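Local coordinates for protein cytosine-specific methyltransferase (Escherichia coli O157:H7 EDL933, PDB 3G7U) that probably methylates cytosines in DNA at carbon 5, taking the methyl group from S-adenosyl-L-methionine, at residues A[78-82]-A[96-100]; A[115-121]-A[163-169]; A[100-104]-A[131-135]; A[4-10]-A[25-31]; A[75-79]-A[103-107]. All blocks are in the same frame, centred on the assembly; numbering follows the deposited sequence. Where two conformers were deposited one is given.

Contact 1: A[78-82]-A[96-100]; sequences GPPCQ and RNQLY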
# COMPACT_ATOMS: atom_id res chain seq x y z
N GLY A 78 4.06 -2.40 -8.70
CA GLY A 78 5.14 -3.08 -7.98
C GLY A 78 5.73 -4.25 -8.75
O GLY A 78 5.34 -5.38 -8.50
N PRO A 79 6.70 -4.01 -9.64
CA PRO A 79 7.24 -5.13 -10.38
C PRO A 79 7.91 -6.10 -9.41
O PRO A 79 8.67 -5.66 -8.54
CB PRO A 79 8.26 -4.48 -11.30
CG PRO A 79 8.56 -3.22 -10.75
CD PRO A 79 7.33 -2.74 -10.05
N PRO A 80 7.62 -7.40 -9.55
CA PRO A 80 8.21 -8.38 -8.64
C PRO A 80 9.68 -8.54 -8.95
O PRO A 80 10.15 -8.18 -10.02
CB PRO A 80 7.47 -9.68 -8.98
CG PRO A 80 6.32 -9.28 -9.86
CD PRO A 80 6.77 -8.04 -10.55
N CYS A 81 10.41 -9.07 -8.00
CA CYS A 81 11.81 -9.27 -8.17
C CYS A 81 12.12 -10.47 -7.31
O CYS A 81 11.52 -10.62 -6.26
CB CYS A 81 12.54 -8.03 -7.66
SG CYS A 81 14.32 -8.13 -7.68
N GLN A 82 13.05 -11.32 -7.77
CA GLN A 82 13.58 -12.44 -6.97
C GLN A 82 14.10 -11.97 -5.59
O GLN A 82 13.83 -12.61 -4.57
CB GLN A 82 14.66 -13.19 -7.75
CG GLN A 82 15.28 -14.39 -7.02
CD GLN A 82 16.50 -14.98 -7.75
OE1 GLN A 82 16.72 -14.74 -8.95
NE2 GLN A 82 17.28 -15.76 -7.02
N ARG A 96 9.64 -14.18 -11.28
CA ARG A 96 9.56 -12.82 -10.75
C ARG A 96 10.49 -11.85 -11.50
O ARG A 96 10.11 -10.71 -11.78
CB ARG A 96 9.85 -12.82 -9.26
CG ARG A 96 8.78 -13.54 -8.43
CD ARG A 96 9.19 -13.61 -6.97
NE ARG A 96 10.33 -14.51 -6.79
CZ ARG A 96 10.90 -14.79 -5.62
NH1 ARG A 96 11.93 -15.62 -5.59
NH2 ARG A 96 10.45 -14.25 -4.49
N ASN A 97 11.70 -12.31 -11.82
CA ASN A 97 12.63 -11.54 -12.67
C ASN A 97 12.14 -11.32 -14.10
O ASN A 97 12.42 -10.28 -14.68
CB ASN A 97 14.03 -12.16 -12.67
CG ASN A 97 14.66 -12.17 -11.28
OD1 ASN A 97 14.28 -11.37 -10.41
ND2 ASN A 97 15.60 -13.08 -11.06
N GLN A 98 11.44 -12.31 -14.67
CA GLN A 98 10.74 -12.10 -15.94
C GLN A 98 9.65 -11.07 -15.78
O GLN A 98 9.56 -10.15 -16.59
CB GLN A 98 10.19 -13.40 -16.50
CG GLN A 98 11.24 -14.20 -17.30
CD GLN A 98 11.00 -15.71 -17.24
OE1 GLN A 98 10.43 -16.23 -16.28
NE2 GLN A 98 11.46 -16.41 -18.28
N LEU A 99 8.84 -11.17 -14.74
CA LEU A 99 7.76 -10.18 -14.52
C LEU A 99 8.26 -8.74 -14.34
O LEU A 99 7.59 -7.77 -14.77
CB LEU A 99 6.85 -10.59 -13.35
CG LEU A 99 6.02 -11.86 -13.59
CD1 LEU A 99 5.40 -12.34 -12.30
CD2 LEU A 99 4.97 -11.67 -14.67
N TYR A 100 9.42 -8.59 -13.71
CA TYR A 100 10.08 -7.30 -13.57
C TYR A 100 10.27 -6.63 -14.92
O TYR A 100 9.95 -5.45 -15.10
CB TYR A 100 11.46 -7.49 -12.89
CG TYR A 100 12.15 -6.19 -12.57
CD1 TYR A 100 11.84 -5.49 -11.40
CD2 TYR A 100 13.12 -5.64 -13.42
CE1 TYR A 100 12.44 -4.30 -11.09
CE2 TYR A 100 13.74 -4.41 -13.11
CZ TYR A 100 13.39 -3.76 -11.93
OH TYR A 100 13.96 -2.57 -11.57

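Contact 2: A[115-121]-A[163-169]; sequences FLAENVP and TRYFFIG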
# COMPACT_ATOMS: atom_id res chain seq x y z
N PHE A 115 6.26 6.85 -15.35
CA PHE A 115 6.08 5.58 -14.65
C PHE A 115 6.53 5.74 -13.20
O PHE A 115 7.37 6.60 -12.89
CB PHE A 115 6.81 4.42 -15.32
CG PHE A 115 8.31 4.51 -15.30
CD1 PHE A 115 9.05 4.00 -14.20
CD2 PHE A 115 9.01 5.05 -16.37
CE1 PHE A 115 10.42 4.05 -14.18
CE2 PHE A 115 10.38 5.09 -16.36
CZ PHE A 115 11.10 4.61 -15.26
N LEU A 116 5.93 4.94 -12.33
CA LEU A 116 6.42 4.86 -10.94
C LEU A 116 6.39 3.38 -10.62
O LEU A 116 5.31 2.75 -10.66
CB LEU A 116 5.51 5.63 -9.99
CG LEU A 116 5.85 5.54 -8.48
CD1 LEU A 116 5.42 6.79 -7.78
CD2 LEU A 116 5.22 4.34 -7.78
N ALA A 117 7.54 2.84 -10.27
CA ALA A 117 7.64 1.47 -9.75
C ALA A 117 8.08 1.53 -8.30
O ALA A 117 8.87 2.40 -7.93
CB ALA A 117 8.63 0.68 -10.54
N GLU A 118 7.52 0.66 -7.48
CA GLU A 118 7.93 0.56 -6.07
C GLU A 118 8.52 -0.82 -5.86
O GLU A 118 8.03 -1.81 -6.43
CB GLU A 118 6.75 0.84 -5.13
CG GLU A 118 5.54 -0.12 -5.24
CD GLU A 118 5.70 -1.43 -4.43
OE1 GLU A 118 4.82 -2.32 -4.53
OE2 GLU A 118 6.69 -1.57 -3.68
N ASN A 119 9.60 -0.92 -5.08
CA ASN A 119 10.19 -2.21 -4.79
C ASN A 119 10.63 -2.23 -3.31
O ASN A 119 10.92 -1.20 -2.74
CB ASN A 119 11.40 -2.51 -5.67
CG ASN A 119 11.03 -2.92 -7.09
OD1 ASN A 119 10.90 -2.06 -7.96
ND2 ASN A 119 10.89 -4.24 -7.34
N VAL A 120 10.67 -3.41 -2.72
CA VAL A 120 11.25 -3.56 -1.36
C VAL A 120 12.76 -3.77 -1.49
O VAL A 120 13.24 -4.19 -2.55
CB VAL A 120 10.58 -4.76 -0.62
CG1 VAL A 120 9.14 -4.43 -0.31
CG2 VAL A 120 10.68 -6.03 -1.45
N PRO A 121 13.53 -3.50 -0.39
CA PRO A 121 14.96 -3.87 -0.40
C PRO A 121 15.22 -5.29 -0.89
O PRO A 121 14.44 -6.19 -0.60
CB PRO A 121 15.35 -3.70 1.07
CG PRO A 121 14.52 -2.51 1.50
CD PRO A 121 13.16 -2.81 0.86
N THR A 163 10.84 0.53 4.94
CA THR A 163 11.49 1.28 3.87
C THR A 163 11.06 0.72 2.51
O THR A 163 10.71 -0.45 2.39
CB THR A 163 13.02 1.30 3.98
OG1 THR A 163 13.52 -0.03 3.96
CG2 THR A 163 13.47 1.96 5.29
N ARG A 164 11.10 1.58 1.49
CA ARG A 164 10.59 1.26 0.15
C ARG A 164 11.45 2.01 -0.85
O ARG A 164 11.80 3.13 -0.57
CB ARG A 164 9.17 1.82 0.03
CG ARG A 164 8.23 1.04 -0.87
CD ARG A 164 7.56 -0.08 -0.09
NE ARG A 164 6.97 -1.09 -0.97
CZ ARG A 164 6.30 -2.15 -0.54
NH1 ARG A 164 5.80 -3.01 -1.40
NH2 ARG A 164 6.12 -2.35 0.76
N TYR A 165 11.74 1.41 -2.01
CA TYR A 165 12.38 2.17 -3.09
C TYR A 165 11.31 2.60 -4.08
O TYR A 165 10.40 1.83 -4.37
CB TYR A 165 13.34 1.28 -3.85
CG TYR A 165 14.67 1.01 -3.18
CD1 TYR A 165 15.70 1.95 -3.21
CD2 TYR A 165 14.91 -0.22 -2.57
CE1 TYR A 165 16.95 1.67 -2.60
CE2 TYR A 165 16.15 -0.51 -1.97
CZ TYR A 165 17.15 0.45 -1.99
OH TYR A 165 18.37 0.15 -1.43
N PHE A 166 11.41 3.83 -4.58
CA PHE A 166 10.58 4.26 -5.70
C PHE A 166 11.45 4.62 -6.88
O PHE A 166 12.45 5.33 -6.72
CB PHE A 166 9.76 5.45 -5.29
CG PHE A 166 8.67 5.13 -4.31
CD1 PHE A 166 7.40 4.80 -4.77
CD2 PHE A 166 8.91 5.13 -2.94
CE1 PHE A 166 6.35 4.49 -3.84
CE2 PHE A 166 7.86 4.82 -2.02
CZ PHE A 166 6.59 4.51 -2.49
N PHE A 167 11.07 4.12 -8.06
CA PHE A 167 11.80 4.37 -9.29
C PHE A 167 10.86 5.13 -10.21
O PHE A 167 9.82 4.58 -10.55
CB PHE A 167 12.21 3.07 -9.95
CG PHE A 167 13.15 2.24 -9.10
CD1 PHE A 167 14.51 2.49 -9.10
CD2 PHE A 167 12.65 1.22 -8.29
CE1 PHE A 167 15.38 1.73 -8.29
CE2 PHE A 167 13.51 0.45 -7.49
CZ PHE A 167 14.87 0.70 -7.49
N ILE A 168 11.20 6.38 -10.56
CA ILE A 168 10.27 7.27 -11.28
C ILE A 168 10.92 7.69 -12.62
O ILE A 168 12.13 7.92 -12.68
CB ILE A 168 9.89 8.51 -10.44
CG1 ILE A 168 9.08 8.10 -9.22
CG2 ILE A 168 9.08 9.55 -11.27
CD1 ILE A 168 9.06 9.14 -8.12
N GLY A 169 10.13 7.73 -13.69
CA GLY A 169 10.68 8.20 -14.97
C GLY A 169 9.63 9.12 -15.54
O GLY A 169 8.45 8.94 -15.29

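Contact 3: A[100-104]-A[131-135]; sequences YMHFY and IRNKA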
# COMPACT_ATOMS: atom_id res chain seq x y z
N TYR A 100 9.42 -8.59 -13.71
CA TYR A 100 10.08 -7.30 -13.57
C TYR A 100 10.27 -6.63 -14.92
O TYR A 100 9.95 -5.45 -15.10
CB TYR A 100 11.46 -7.49 -12.89
CG TYR A 100 12.15 -6.19 -12.57
CD1 TYR A 100 11.84 -5.49 -11.40
CD2 TYR A 100 13.12 -5.64 -13.42
CE1 TYR A 100 12.44 -4.30 -11.09
CE2 TYR A 100 13.74 -4.41 -13.11
CZ TYR A 100 13.39 -3.76 -11.93
OH TYR A 100 13.96 -2.57 -11.57
N MET A 101 10.83 -7.40 -15.85
CA MET A 101 11.11 -6.92 -17.20
C MET A 101 9.85 -6.60 -18.00
O MET A 101 9.86 -5.67 -18.81
CB MET A 101 11.94 -7.96 -17.96
CG MET A 101 13.43 -8.06 -17.57
SD MET A 101 14.37 -6.52 -17.72
CE MET A 101 13.75 -5.76 -19.23
N HIS A 102 8.76 -7.34 -17.74
CA HIS A 102 7.45 -7.08 -18.40
C HIS A 102 6.83 -5.78 -17.98
O HIS A 102 6.14 -5.13 -18.77
CB HIS A 102 6.46 -8.22 -18.11
CG HIS A 102 6.78 -9.50 -18.82
ND1 HIS A 102 6.89 -9.57 -20.19
CD2 HIS A 102 7.03 -10.74 -18.35
CE1 HIS A 102 7.18 -10.82 -20.54
NE2 HIS A 102 7.28 -11.54 -19.44
N PHE A 103 7.04 -5.37 -16.72
CA PHE A 103 6.59 -4.05 -16.28
C PHE A 103 7.19 -3.00 -17.20
O PHE A 103 6.50 -2.09 -17.69
CB PHE A 103 6.99 -3.74 -14.81
CG PHE A 103 6.54 -2.39 -14.30
CD1 PHE A 103 5.30 -2.25 -13.71
CD2 PHE A 103 7.38 -1.26 -14.36
CE1 PHE A 103 4.89 -1.02 -13.24
CE2 PHE A 103 6.98 -0.04 -13.91
CZ PHE A 103 5.75 0.10 -13.34
N TYR A 104 8.50 -3.07 -17.37
CA TYR A 104 9.22 -2.07 -18.13
C TYR A 104 8.97 -2.22 -19.64
O TYR A 104 8.97 -1.22 -20.33
CB TYR A 104 10.71 -2.06 -17.79
CG TYR A 104 10.91 -1.44 -16.42
CD1 TYR A 104 10.89 -0.08 -16.27
CD2 TYR A 104 11.04 -2.24 -15.28
CE1 TYR A 104 11.00 0.53 -15.01
CE2 TYR A 104 11.18 -1.65 -14.00
CZ TYR A 104 11.16 -0.29 -13.89
OH TYR A 104 11.30 0.32 -12.66
N ILE A 131 19.47 -7.29 -15.08
CA ILE A 131 18.06 -7.04 -15.39
C ILE A 131 17.62 -5.60 -15.13
O ILE A 131 16.79 -5.11 -15.87
CB ILE A 131 17.07 -8.07 -14.74
CG1 ILE A 131 17.02 -7.94 -13.23
CG2 ILE A 131 17.43 -9.51 -15.14
CD1 ILE A 131 15.78 -8.54 -12.60
N ARG A 132 18.18 -4.93 -14.11
CA ARG A 132 17.88 -3.51 -13.90
C ARG A 132 18.45 -2.65 -15.03
O ARG A 132 17.82 -1.66 -15.40
CB ARG A 132 18.38 -3.00 -12.54
CG ARG A 132 17.68 -3.58 -11.31
CD ARG A 132 17.94 -2.74 -10.05
NE ARG A 132 19.34 -2.30 -10.00
CZ ARG A 132 20.36 -3.02 -9.51
NH1 ARG A 132 20.16 -4.22 -8.99
NH2 ARG A 132 21.58 -2.53 -9.57
N ASN A 133 19.64 -3.00 -15.53
CA ASN A 133 20.24 -2.27 -16.64
C ASN A 133 19.41 -2.50 -17.92
O ASN A 133 19.12 -1.53 -18.63
CB ASN A 133 21.74 -2.60 -16.83
CG ASN A 133 22.66 -1.96 -15.75
OD1 ASN A 133 23.85 -2.27 -15.69
ND2 ASN A 133 22.10 -1.09 -14.91
N LYS A 134 19.03 -3.75 -18.18
CA LYS A 134 18.17 -4.14 -19.30
C LYS A 134 16.81 -3.40 -19.28
O LYS A 134 16.33 -2.95 -20.33
CB LYS A 134 17.97 -5.67 -19.30
CG LYS A 134 17.50 -6.25 -20.62
CD LYS A 134 17.21 -7.74 -20.48
CE LYS A 134 16.63 -8.35 -21.77
NZ LYS A 134 15.15 -8.12 -21.96
N ALA A 135 16.24 -3.24 -18.09
CA ALA A 135 15.02 -2.47 -17.89
C ALA A 135 15.19 -0.95 -18.05
O ALA A 135 14.31 -0.28 -18.60
CB ALA A 135 14.43 -2.79 -16.53

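Contact 4: A[4-10]-A[25-31]; sequences NVIDLFS and DVKMAVE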
# COMPACT_ATOMS: atom_id res chain seq x y z
N ASN A 4 -4.83 9.86 -16.00
CA ASN A 4 -5.23 8.45 -15.87
C ASN A 4 -4.07 7.56 -15.61
O ASN A 4 -3.05 7.65 -16.27
CB ASN A 4 -5.91 7.94 -17.15
CG ASN A 4 -7.13 8.77 -17.55
OD1 ASN A 4 -7.92 9.20 -16.70
ND2 ASN A 4 -7.28 9.02 -18.86
N VAL A 5 -4.23 6.65 -14.65
CA VAL A 5 -3.21 5.65 -14.39
C VAL A 5 -3.78 4.24 -14.47
O VAL A 5 -4.97 4.00 -14.29
CB VAL A 5 -2.49 5.86 -12.99
CG1 VAL A 5 -1.91 7.28 -12.91
CG2 VAL A 5 -3.40 5.62 -11.81
N ILE A 6 -2.88 3.32 -14.78
CA ILE A 6 -3.08 1.89 -14.64
C ILE A 6 -2.13 1.41 -13.54
O ILE A 6 -0.97 1.79 -13.55
CB ILE A 6 -2.60 1.17 -15.91
CG1 ILE A 6 -3.41 1.61 -17.12
CG2 ILE A 6 -2.71 -0.35 -15.76
CD1 ILE A 6 -2.98 0.89 -18.37
N ASP A 7 -2.62 0.57 -12.63
CA ASP A 7 -1.75 -0.01 -11.56
C ASP A 7 -1.48 -1.51 -11.81
O ASP A 7 -2.40 -2.33 -11.76
CB ASP A 7 -2.49 0.26 -10.23
CG ASP A 7 -1.67 -0.07 -8.95
OD1 ASP A 7 -0.53 -0.62 -9.03
OD2 ASP A 7 -2.21 0.23 -7.84
N LEU A 8 -0.23 -1.83 -12.20
CA LEU A 8 0.20 -3.17 -12.44
C LEU A 8 0.71 -3.82 -11.16
O LEU A 8 1.44 -3.18 -10.43
CB LEU A 8 1.32 -3.16 -13.48
CG LEU A 8 0.93 -2.51 -14.83
CD1 LEU A 8 2.15 -2.60 -15.81
CD2 LEU A 8 -0.29 -3.21 -15.47
N PHE A 9 0.31 -5.07 -10.91
CA PHE A 9 0.66 -5.79 -9.69
C PHE A 9 0.06 -4.99 -8.53
O PHE A 9 0.74 -4.66 -7.57
CB PHE A 9 2.17 -5.87 -9.55
CG PHE A 9 2.87 -6.41 -10.76
CD1 PHE A 9 2.91 -7.78 -11.00
CD2 PHE A 9 3.56 -5.55 -11.61
CE1 PHE A 9 3.58 -8.26 -12.14
CE2 PHE A 9 4.22 -6.03 -12.73
CZ PHE A 9 4.24 -7.37 -12.97
N SER A 10 -1.23 -4.70 -8.62
CA SER A 10 -1.83 -3.72 -7.76
C SER A 10 -2.02 -4.17 -6.31
O SER A 10 -2.14 -3.32 -5.39
CB SER A 10 -3.22 -3.35 -8.31
OG SER A 10 -4.13 -4.48 -8.23
N ASP A 25 -6.89 9.35 -11.80
CA ASP A 25 -8.02 8.44 -11.93
C ASP A 25 -7.40 7.07 -12.14
O ASP A 25 -6.68 6.89 -13.11
CB ASP A 25 -8.85 8.85 -13.16
CG ASP A 25 -10.20 8.17 -13.23
OD1 ASP A 25 -10.36 7.07 -12.66
OD2 ASP A 25 -11.11 8.74 -13.87
N VAL A 26 -7.66 6.11 -11.26
CA VAL A 26 -7.06 4.76 -11.39
C VAL A 26 -8.04 4.02 -12.29
O VAL A 26 -9.13 3.64 -11.85
CB VAL A 26 -6.91 4.03 -10.04
CG1 VAL A 26 -6.45 2.54 -10.24
CG2 VAL A 26 -5.93 4.81 -9.13
N LYS A 27 -7.68 3.88 -13.55
CA LYS A 27 -8.64 3.38 -14.56
C LYS A 27 -8.67 1.86 -14.62
O LYS A 27 -9.69 1.27 -14.98
CB LYS A 27 -8.33 3.92 -15.95
CG LYS A 27 -8.57 5.40 -16.14
CD LYS A 27 -10.04 5.72 -15.94
CE LYS A 27 -10.43 6.94 -16.72
NZ LYS A 27 -11.78 7.41 -16.34
N MET A 28 -7.58 1.22 -14.21
CA MET A 28 -7.44 -0.23 -14.37
C MET A 28 -6.47 -0.70 -13.30
O MET A 28 -5.44 -0.07 -13.11
CB MET A 28 -6.86 -0.62 -15.74
CG MET A 28 -6.66 -2.17 -16.03
SD MET A 28 -5.94 -2.49 -17.69
CE MET A 28 -7.51 -2.24 -18.51
N ALA A 29 -6.79 -1.82 -12.65
CA ALA A 29 -5.81 -2.53 -11.81
C ALA A 29 -5.55 -3.91 -12.38
O ALA A 29 -6.52 -4.61 -12.79
CB ALA A 29 -6.35 -2.63 -10.37
N VAL A 30 -4.29 -4.34 -12.45
CA VAL A 30 -3.95 -5.68 -12.92
C VAL A 30 -3.30 -6.44 -11.76
O VAL A 30 -2.30 -6.00 -11.20
CB VAL A 30 -2.98 -5.68 -14.13
CG1 VAL A 30 -2.63 -7.13 -14.58
CG2 VAL A 30 -3.59 -4.89 -15.32
N GLU A 31 -3.92 -7.55 -11.40
CA GLU A 31 -3.42 -8.35 -10.24
C GLU A 31 -3.80 -9.80 -10.44
O GLU A 31 -4.94 -10.09 -10.68
CB GLU A 31 -4.07 -7.78 -8.96
CG GLU A 31 -3.84 -8.58 -7.66
CD GLU A 31 -2.39 -8.86 -7.38
OE1 GLU A 31 -1.57 -7.93 -7.42
OE2 GLU A 31 -2.04 -10.04 -7.14

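Contact 5: A[75-79]-A[103-107]; sequences IIGGP and FYRLV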
# COMPACT_ATOMS: atom_id res chain seq x y z
N ILE A 75 1.86 4.81 -15.72
CA ILE A 75 1.85 3.39 -15.35
C ILE A 75 2.56 3.28 -13.98
O ILE A 75 3.73 3.70 -13.86
CB ILE A 75 2.54 2.55 -16.39
CG1 ILE A 75 1.63 2.45 -17.63
CG2 ILE A 75 2.80 1.09 -15.92
CD1 ILE A 75 2.37 1.89 -18.82
N ILE A 76 1.83 2.78 -12.97
CA ILE A 76 2.39 2.65 -11.63
C ILE A 76 2.32 1.18 -11.24
O ILE A 76 1.53 0.43 -11.81
CB ILE A 76 1.69 3.59 -10.62
CG1 ILE A 76 0.27 3.11 -10.32
CG2 ILE A 76 1.70 5.08 -11.17
CD1 ILE A 76 -0.57 4.01 -9.40
N GLY A 77 3.18 0.74 -10.34
CA GLY A 77 2.98 -0.62 -9.89
C GLY A 77 4.14 -1.13 -9.06
O GLY A 77 5.09 -0.40 -8.81
N GLY A 78 4.06 -2.40 -8.70
CA GLY A 78 5.14 -3.08 -7.98
C GLY A 78 5.73 -4.25 -8.75
O GLY A 78 5.34 -5.38 -8.50
N PRO A 79 6.70 -4.01 -9.64
CA PRO A 79 7.24 -5.13 -10.38
C PRO A 79 7.91 -6.10 -9.41
O PRO A 79 8.67 -5.66 -8.54
CB PRO A 79 8.26 -4.48 -11.30
CG PRO A 79 8.56 -3.22 -10.75
CD PRO A 79 7.33 -2.74 -10.05
N PHE A 103 7.04 -5.37 -16.72
CA PHE A 103 6.59 -4.05 -16.28
C PHE A 103 7.19 -3.00 -17.20
O PHE A 103 6.50 -2.09 -17.69
CB PHE A 103 6.99 -3.74 -14.81
CG PHE A 103 6.54 -2.39 -14.30
CD1 PHE A 103 5.30 -2.25 -13.71
CD2 PHE A 103 7.38 -1.26 -14.36
CE1 PHE A 103 4.89 -1.02 -13.24
CE2 PHE A 103 6.98 -0.04 -13.91
CZ PHE A 103 5.75 0.10 -13.34
N TYR A 104 8.50 -3.07 -17.37
CA TYR A 104 9.22 -2.07 -18.13
C TYR A 104 8.97 -2.22 -19.64
O TYR A 104 8.97 -1.22 -20.33
CB TYR A 104 10.71 -2.06 -17.79
CG TYR A 104 10.91 -1.44 -16.42
CD1 TYR A 104 10.89 -0.08 -16.27
CD2 TYR A 104 11.04 -2.24 -15.28
CE1 TYR A 104 11.00 0.53 -15.01
CE2 TYR A 104 11.18 -1.65 -14.00
CZ TYR A 104 11.16 -0.29 -13.89
OH TYR A 104 11.30 0.32 -12.66
N ARG A 105 8.71 -3.43 -20.08
CA ARG A 105 8.27 -3.62 -21.49
C ARG A 105 6.98 -2.87 -21.74
O ARG A 105 6.83 -2.17 -22.74
CB ARG A 105 8.16 -5.10 -21.84
CG ARG A 105 7.57 -5.36 -23.22
CD ARG A 105 7.42 -6.86 -23.51
NE ARG A 105 6.57 -7.58 -22.54
CZ ARG A 105 5.24 -7.54 -22.50
NH1 ARG A 105 4.55 -6.80 -23.37
NH2 ARG A 105 4.57 -8.25 -21.57
N LEU A 106 6.03 -3.01 -20.82
CA LEU A 106 4.74 -2.33 -20.93
C LEU A 106 4.87 -0.83 -20.90
O LEU A 106 4.18 -0.13 -21.62
CB LEU A 106 3.76 -2.83 -19.87
CG LEU A 106 3.25 -4.24 -20.12
CD1 LEU A 106 2.38 -4.71 -18.97
CD2 LEU A 106 2.40 -4.23 -21.41
N VAL A 107 5.73 -0.30 -20.04
CA VAL A 107 5.98 1.13 -20.05
C VAL A 107 6.50 1.61 -21.45
O VAL A 107 6.09 2.65 -21.99
CB VAL A 107 6.97 1.54 -18.93
CG1 VAL A 107 7.43 2.97 -19.14
CG2 VAL A 107 6.32 1.37 -17.53

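Contact 1: A[78-82]-A[96-100]
Both ends of the N97 carboxamide are bonded to Q82. OD1 of N97 accepts the backbone N of Q82 at 2.9 Å in a nearly straight bond (165°). ND2 of N97 gives to OE1 of Q82 at 2.9 Å, on a lone pair in the carbonyl plane, but this bond is bent. The extended Q82 chain (chi1 180°) carries OE1 out to ND2 of N97. Q82 O lies over one face of the R96 guanidinium, offset toward the rim; this is packing, not a hydrogen bond. NH2 of R96 bonds to S85. Apolar packing covers the two prolines. CG of P80 meets CB of L99 at 3.8 Å, and CB of P79 meets CD1 of Y100 at 3.7 Å. Residues 79-82 form the Pro-Pro-Cys-Gln loop of C5 methyltransferases, with C81 the predicted catalytic cysteine. The bonds fall on Q82, next to C81; the CB of C81 points away from helix 94-110. They would thus fix the loop backbone without using the thiol.

Contact 2: A[115-121]-A[163-169]
R164 grips E118 with NE and NH1, both aimed at the single atom OE2. This pair joins antiparallel strands 114-119 and 163-171 of the Rossmann-like methyltransferase sheet, at the family's Glu-Asn-Val motif. NE of R164 lies 2.8 Å from OE2 of E118. OE2 is in the guanidinium plane, yet both nitrogens reach it from one face of the tilted carboxylate. R164 has two conformers, so the grip is described for one of them. Beside it, CG1 of V120 lies over the centre of the guanidinium, 3.6 Å from CZ of R164.

The backbone ladder sets this register. N of Y165 bonds to O of N119 at 2.8 Å, and A117 and F167 exchange two nearly straight bonds. On the same face as E118, CD2 of L116 meets the F166 ring edge at CD1 (3.7 Å). Helix 353-367 covers that face, and helix 94-110 the one with A117 and F167. At the far end, chi1 of 67° folds the F115 ring over glycine, with CE2 of F115 3.4 Å from CA of G169.

Contact 3: A[100-104]-A[131-135]
O of I131 has SD of M101 3.4 Å away across the contact, while it accepts N of A135 at 3.0 Å in its own helix. The two segments belong to helices 94-110 and 129-140 of the Rossmann-like methyltransferase domain. They run nearly parallel, 13° apart, with axes 9.8 Å from each other. The interface is apolar at its centre. A135 is at the closest backbone approach, its CA 5.8 Å from CA of Y104. The CB of A135 fits beside two tyrosine rings. It is 3.7 Å from CD2 of Y104 and 3.8 Å from CE2 of Y100. Those rings touch one another at about 50°, and both also reach strand 114-119.

M101 packs beside K134 and A135. Its chain bends at chi2 (-57°) and again at chi3, which brings SD and CE against I131 O and A135. CE of M101 then touches N of A135, and the aliphatic part of K134 runs past it.

CD1 of I131 meets CD2 of Y100 at 4.0 Å. R132 touches Y100 through CG; its NH1 bonds to Q125 O. The Y100 hydroxyl is hydrogen-bonded to a bound glycerol. Its oxygen, OH, also lies 3.9 Å from CG of R132.

Contact 4: A[4-10]-A[25-31]
K27 lies against the start of strand 4-8 from CB to CE. Its CB is 3.7 Å from O of V5. CG passes CB of N4 at 3.8 Å, and the chain bends there (chi2 -62°). CD then runs by the N4 amide, and CE comes within 3.4 Å of OD1 of N4. NZ, at the end of the extended tip, forms a salt bridge with OD2 of D25 at 2.9 Å, met from above the carboxylate plane. The strands are the parallel pair of a beta-alpha-beta unit whose connecting helix is 14-22. K27 lies in a beta bulge: from V5-V26 to D7-A29, one strand advances two residues and the other three. N of K27 bonds to V5 O, leaving the buried N of M28 with no partner in the model. Past the bulge, D7 N bonds to M28 O, and D7 O accepts V30 N. CD2 of L8 lies alongside CG2 of V30 at 3.7 Å. Just past strand 4-8, N of S10 reaches O of V30 at 3.1 Å, and OG of S10 rests on CB of E31.

Contact 5: A[75-79]-A[103-107]
A beta-alpha-beta crossover of the Rossmann-like fold makes this contact: helix 94-110 links strand 74-77 to strand 114-119 and packs on one face of the sheet. The helix runs nearly antiparallel to strand 74-77, at 167°, with axes 9.7 Å apart. All the residues that touch are buried.

F103 carries most of the packing. Its CG is anti to the backbone N (chi1 -180°), which sends the ring from the helix toward the sheet. The P79 ring lies over one face, in a CH-pi contact. CD of P79 stands 4.3 Å from the centroid of the F103 ring and close to its normal. CB of P79 also meets CB of F103 at 3.8 Å. The ring's edge meets the strand backbone. CE1 of F103 is 3.8 Å from N of G77, and I76 O lies near the ring plane. The backbone angles of G77 by themselves call for glycine. Separately, its lack of a side chain leaves room for the F103 ring.

I75 continues the layer toward the end of the helix. Its CG2 touches both F103 and V107, 4.0 Å from CE1 of F103. The I75 and V107 side chains run alongside one another, pointing opposite ways, with their CG2 atoms 3.9 Å apart. Farther along I75, CD1 ends 3.9 Å from O of L106.

Contacts 2, 4 and 5 reach one sheet, in which strand 74-77 lies between strands 4-8 and 114-119. I76 N probably bonds to I6 O, and L8 N to I76 O, joining contacts 4 and 5; G77 N probably bonds to L116 O of contact 2. Contacts 1, 3 and 5 follow one another down helix 94-110; Y100 serves contacts 1 and 3, and P79 contacts 1 and 5. The predicted catalytic C81 lies in contact 1. Side chains of N119 and Y100 come within about 4 Å and 5 Å of its side chain. P79 O weakly accepts N119 ND2, tying contact 1 to contact 2. The F9 side chain in contact 4 is about 10 Å from that of C81.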